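Local coordinates for protein endo-beta-1,2-glucanase (Talaromyces funiculosus, PDB 6IMV) that hydrolyses beta-1,2-glucans internally as an endo-acting glycoside hydrolase, and binds the beta-1,2-linked disaccharide sophorose, at residues Leu170-Asn182 with Val447-Ile460. Residues are numbered along the deposited sequence; the frame is centred on the assembly and turned at random.
Sequences LWAVYAFIQAAEN and VSGLVSQKMKAENI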
# COMPACT_ATOMS: atom_id res chain seq x y z
N LEU A 170 10.53 4.44 -2.29
CA LEU A 170 11.85 4.25 -2.88
C LEU A 170 11.90 2.96 -3.71
O LEU A 170 12.41 2.97 -4.84
CB LEU A 170 12.91 4.28 -1.78
CG LEU A 170 13.20 5.67 -1.25
CD1 LEU A 170 13.95 5.61 0.07
CD2 LEU A 170 13.98 6.48 -2.28
N TRP A 171 11.34 1.86 -3.19
CA TRP A 171 11.33 0.59 -3.94
C TRP A 171 10.34 0.67 -5.10
O TRP A 171 10.53 -0.00 -6.11
CB TRP A 171 11.08 -0.61 -3.01
CG TRP A 171 12.25 -0.88 -2.10
CD1 TRP A 171 12.32 -0.60 -0.77
CD2 TRP A 171 13.53 -1.43 -2.47
NE1 TRP A 171 13.55 -0.96 -0.28
CE2 TRP A 171 14.31 -1.47 -1.30
CE3 TRP A 171 14.08 -1.90 -3.66
CZ2 TRP A 171 15.61 -1.96 -1.28
CZ3 TRP A 171 15.38 -2.37 -3.66
CH2 TRP A 171 16.12 -2.41 -2.48
N ALA A 172 9.30 1.50 -4.98
CA ALA A 172 8.37 1.70 -6.10
C ALA A 172 9.09 2.40 -7.26
O ALA A 172 8.96 2.01 -8.42
CB ALA A 172 7.14 2.46 -5.66
N VAL A 173 9.88 3.42 -6.93
CA VAL A 173 10.67 4.17 -7.92
C VAL A 173 11.73 3.25 -8.54
O VAL A 173 11.97 3.32 -9.74
CB VAL A 173 11.27 5.45 -7.31
CG1 VAL A 173 12.34 6.07 -8.21
CG2 VAL A 173 10.19 6.48 -7.00
N TYR A 174 12.34 2.41 -7.71
CA TYR A 174 13.32 1.40 -8.13
C TYR A 174 12.69 0.51 -9.22
O TYR A 174 13.29 0.32 -10.30
CB TYR A 174 13.76 0.62 -6.89
CG TYR A 174 14.97 -0.28 -7.01
CD1 TYR A 174 16.24 0.18 -6.70
CD2 TYR A 174 14.83 -1.62 -7.32
CE1 TYR A 174 17.34 -0.66 -6.73
CE2 TYR A 174 15.92 -2.48 -7.36
CZ TYR A 174 17.19 -1.99 -7.08
OH TYR A 174 18.26 -2.83 -7.11
N ALA A 175 11.47 0.03 -8.97
CA ALA A 175 10.69 -0.77 -9.95
C ALA A 175 10.43 0.03 -11.23
O ALA A 175 10.61 -0.49 -12.34
CB ALA A 175 9.39 -1.22 -9.34
N PHE A 176 9.95 1.27 -11.07
CA PHE A 176 9.56 2.10 -12.20
C PHE A 176 10.75 2.30 -13.14
O PHE A 176 10.60 2.25 -14.36
CB PHE A 176 9.02 3.46 -11.75
CG PHE A 176 8.73 4.38 -12.90
CD1 PHE A 176 7.53 4.29 -13.59
CD2 PHE A 176 9.68 5.29 -13.34
CE1 PHE A 176 7.28 5.12 -14.68
CE2 PHE A 176 9.43 6.11 -14.42
CZ PHE A 176 8.23 6.03 -15.08
N ILE A 177 11.91 2.58 -12.55
CA ILE A 177 13.15 2.80 -13.30
C ILE A 177 13.43 1.56 -14.16
O ILE A 177 13.71 1.71 -15.35
CB ILE A 177 14.32 3.12 -12.36
CG1 ILE A 177 14.21 4.55 -11.81
CG2 ILE A 177 15.67 2.88 -13.03
CD1 ILE A 177 14.99 4.77 -10.54
N GLN A 178 13.35 0.37 -13.54
CA GLN A 178 13.58 -0.87 -14.24
C GLN A 178 12.56 -1.03 -15.38
O GLN A 178 12.93 -1.40 -16.50
CB GLN A 178 13.54 -2.07 -13.30
CG GLN A 178 13.96 -3.37 -13.95
CD GLN A 178 15.37 -3.29 -14.49
OE1 GLN A 178 16.32 -3.00 -13.76
NE2 GLN A 178 15.52 -3.53 -15.78
N ALA A 179 11.28 -0.78 -15.09
CA ALA A 179 10.21 -0.94 -16.08
C ALA A 179 10.47 -0.03 -17.29
O ALA A 179 10.34 -0.46 -18.43
CB ALA A 179 8.87 -0.62 -15.45
N ALA A 180 10.82 1.23 -17.02
CA ALA A 180 11.06 2.23 -18.06
C ALA A 180 12.24 1.81 -18.94
O ALA A 180 12.17 1.89 -20.17
CB ALA A 180 11.29 3.57 -17.44
N GLU A 181 13.32 1.33 -18.31
CA GLU A 181 14.53 0.92 -19.04
C GLU A 181 14.26 -0.36 -19.85
O GLU A 181 14.77 -0.48 -20.96
CB GLU A 181 15.71 0.82 -18.07
CG GLU A 181 16.18 2.19 -17.60
CD GLU A 181 17.18 2.22 -16.47
OE1 GLU A 181 17.59 1.14 -16.00
OE2 GLU A 181 17.55 3.34 -16.05
N ASN A 182 13.39 -1.24 -19.34
CA ASN A 182 13.02 -2.47 -20.03
C ASN A 182 12.32 -2.21 -21.37
O ASN A 182 12.27 -3.12 -22.19
CB ASN A 182 12.11 -3.37 -19.18
CG ASN A 182 12.87 -4.16 -18.14
OD1 ASN A 182 14.10 -4.17 -18.13
ND2 ASN A 182 12.14 -4.83 -17.25
N VAL A 447 5.25 -5.24 -7.64
CA VAL A 447 6.39 -4.85 -8.49
C VAL A 447 7.64 -5.66 -8.10
O VAL A 447 8.75 -5.34 -8.56
CB VAL A 447 6.67 -3.34 -8.43
CG1 VAL A 447 5.52 -2.53 -9.00
CG2 VAL A 447 7.04 -2.86 -7.03
N SER A 448 7.47 -6.73 -7.32
CA SER A 448 8.61 -7.51 -6.81
C SER A 448 9.43 -8.15 -7.94
O SER A 448 10.65 -8.31 -7.80
CB SER A 448 8.18 -8.51 -5.79
OG SER A 448 7.32 -9.49 -6.33
N GLY A 449 8.76 -8.50 -9.05
CA GLY A 449 9.44 -9.01 -10.25
C GLY A 449 10.40 -7.99 -10.85
O GLY A 449 11.55 -8.29 -11.13
N LEU A 450 9.91 -6.76 -11.08
CA LEU A 450 10.75 -5.67 -11.56
C LEU A 450 11.90 -5.39 -10.59
O LEU A 450 13.04 -5.19 -11.01
CB LEU A 450 9.87 -4.43 -11.76
CG LEU A 450 9.01 -4.44 -13.02
CD1 LEU A 450 7.90 -3.42 -12.93
CD2 LEU A 450 9.87 -4.21 -14.26
N VAL A 451 11.60 -5.38 -9.29
CA VAL A 451 12.58 -5.04 -8.28
C VAL A 451 13.65 -6.14 -8.25
O VAL A 451 14.84 -5.85 -8.20
CB VAL A 451 11.91 -4.83 -6.91
CG1 VAL A 451 12.91 -4.83 -5.76
CG2 VAL A 451 11.09 -3.55 -6.92
N SER A 452 13.21 -7.40 -8.32
CA SER A 452 14.09 -8.57 -8.33
C SER A 452 15.08 -8.48 -9.51
O SER A 452 16.27 -8.80 -9.38
CB SER A 452 13.24 -9.83 -8.36
OG SER A 452 14.03 -10.96 -8.60
N GLN A 453 14.59 -8.06 -10.68
CA GLN A 453 15.44 -7.96 -11.88
C GLN A 453 16.60 -6.99 -11.62
O GLN A 453 17.76 -7.29 -11.89
CB GLN A 453 14.59 -7.50 -13.06
CG GLN A 453 15.35 -7.44 -14.37
CD GLN A 453 14.53 -6.72 -15.42
OE1 GLN A 453 13.33 -6.52 -15.26
NE2 GLN A 453 15.19 -6.33 -16.50
N LYS A 454 16.27 -5.82 -11.07
CA LYS A 454 17.23 -4.74 -10.84
C LYS A 454 18.17 -5.13 -9.69
O LYS A 454 19.37 -4.88 -9.74
CB LYS A 454 16.48 -3.43 -10.61
CG LYS A 454 17.32 -2.16 -10.57
CD LYS A 454 16.46 -0.91 -10.59
CE LYS A 454 17.22 0.35 -10.23
NZ LYS A 454 18.32 0.63 -11.18
N MET A 455 17.62 -5.78 -8.65
CA MET A 455 18.43 -6.26 -7.52
C MET A 455 19.48 -7.26 -8.02
O MET A 455 20.64 -7.22 -7.59
CB MET A 455 17.55 -6.93 -6.46
CG MET A 455 16.70 -5.95 -5.66
SD MET A 455 15.76 -6.80 -4.36
CE MET A 455 16.99 -6.84 -3.06
N LYS A 456 19.08 -8.15 -8.93
CA LYS A 456 20.00 -9.15 -9.50
C LYS A 456 21.08 -8.43 -10.31
O LYS A 456 22.26 -8.74 -10.18
CB LYS A 456 19.23 -10.16 -10.35
CG LYS A 456 18.49 -11.21 -9.54
CD LYS A 456 17.53 -12.05 -10.35
CE LYS A 456 16.83 -13.09 -9.51
NZ LYS A 456 15.78 -13.79 -10.27
N ALA A 457 20.68 -7.45 -11.12
CA ALA A 457 21.62 -6.68 -11.93
C ALA A 457 22.61 -5.90 -11.04
O ALA A 457 23.74 -5.69 -11.44
CB ALA A 457 20.87 -5.78 -12.88
N GLU A 458 22.19 -5.50 -9.83
CA GLU A 458 23.03 -4.70 -8.93
C GLU A 458 23.65 -5.60 -7.85
O GLU A 458 24.26 -5.11 -6.91
CB GLU A 458 22.23 -3.54 -8.33
CG GLU A 458 21.88 -2.51 -9.39
CD GLU A 458 20.90 -1.40 -9.04
OE1 GLU A 458 20.51 -1.29 -7.84
OE2 GLU A 458 20.51 -0.67 -9.96
N ASN A 459 23.47 -6.92 -8.00
CA ASN A 459 24.09 -7.93 -7.17
C ASN A 459 23.76 -7.71 -5.69
O ASN A 459 24.62 -7.89 -4.82
CB ASN A 459 25.61 -8.00 -7.40
CG ASN A 459 26.22 -9.30 -6.92
OD1 ASN A 459 25.56 -10.34 -6.88
ND2 ASN A 459 27.48 -9.26 -6.53
N ILE A 460 22.50 -7.38 -5.38
CA ILE A 460 22.04 -7.35 -3.99
C ILE A 460 20.94 -8.40 -3.75
O ILE A 460 20.53 -8.62 -2.60
CB ILE A 460 21.60 -5.93 -3.58
CG1 ILE A 460 20.49 -5.37 -4.47
CG2 ILE A 460 22.81 -5.00 -3.51
CD1 ILE A 460 19.89 -4.09 -3.95
O HOH W 1 17.39 -0.41 -13.65
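Helices 170-182 and 448-457 cross almost perpendicularly, at 79°, with axes 8.2 Å apart, and come nearest where Ala175 CA lies 5.0 Å from Val451 CA. The small methyl of Ala175 permits this approach: its CB rests 3.6 Å from Val447 CB, at the N-cap of the second helix, and also meets Leu450 and Val451. Leu450 enters as a knob into the hole formed by Ala175, Gln178, Ala179 and Asn182. Toward the start of 170-182, Trp171 CE3 packs on Val451 CG1. The Tyr174 ring is sandwiched, with Lys454 CD over the centre of one face, 3.6 Å from the ring centroid in a CH-pi contact, and Trp171 CZ3 over the opposite face. Tyr174 carries CG anti to its N (chi1 -168°), which lays the ring under Lys454 and carries its hydroxyl to Glu458; OH donates a 2.8 Å hydrogen bond to Glu458 OE1 from well above the carboxylate plane. Glu458 OE2 takes Lys454 NZ at 2.8 Å in a salt bridge, so one carboxylate ties together the phenol and the lysine over its ring. Helices 80-94, 186-210 and 252-261 pack around the pair, consistent with an (alpha/alpha)6-barrel. A Schellman motif with Asn459 as C-prime residue ends helix 448-457 and brings Ile460 CD1 up to the Tyr174 hydroxyl. Lys454 NZ also reaches Gln196 of helix 186-210 and a water shared with Gln178 OE1 and Glu181 OE1. Nearer solvent, the nearly coplanar amides of Asn182 and Gln453 pair reciprocally: Asn182 ND2 donates to Gln453 OE1 at 174°, and Gln453 NE2 to Asn182 OD1, each acceptor being met on a lone pair. As modelled, Gln178 NE2 also points to Asn182 OD1, but its 2.9 Å approach to Gln453 NE2, donor against donor, leaves that bond doubtful.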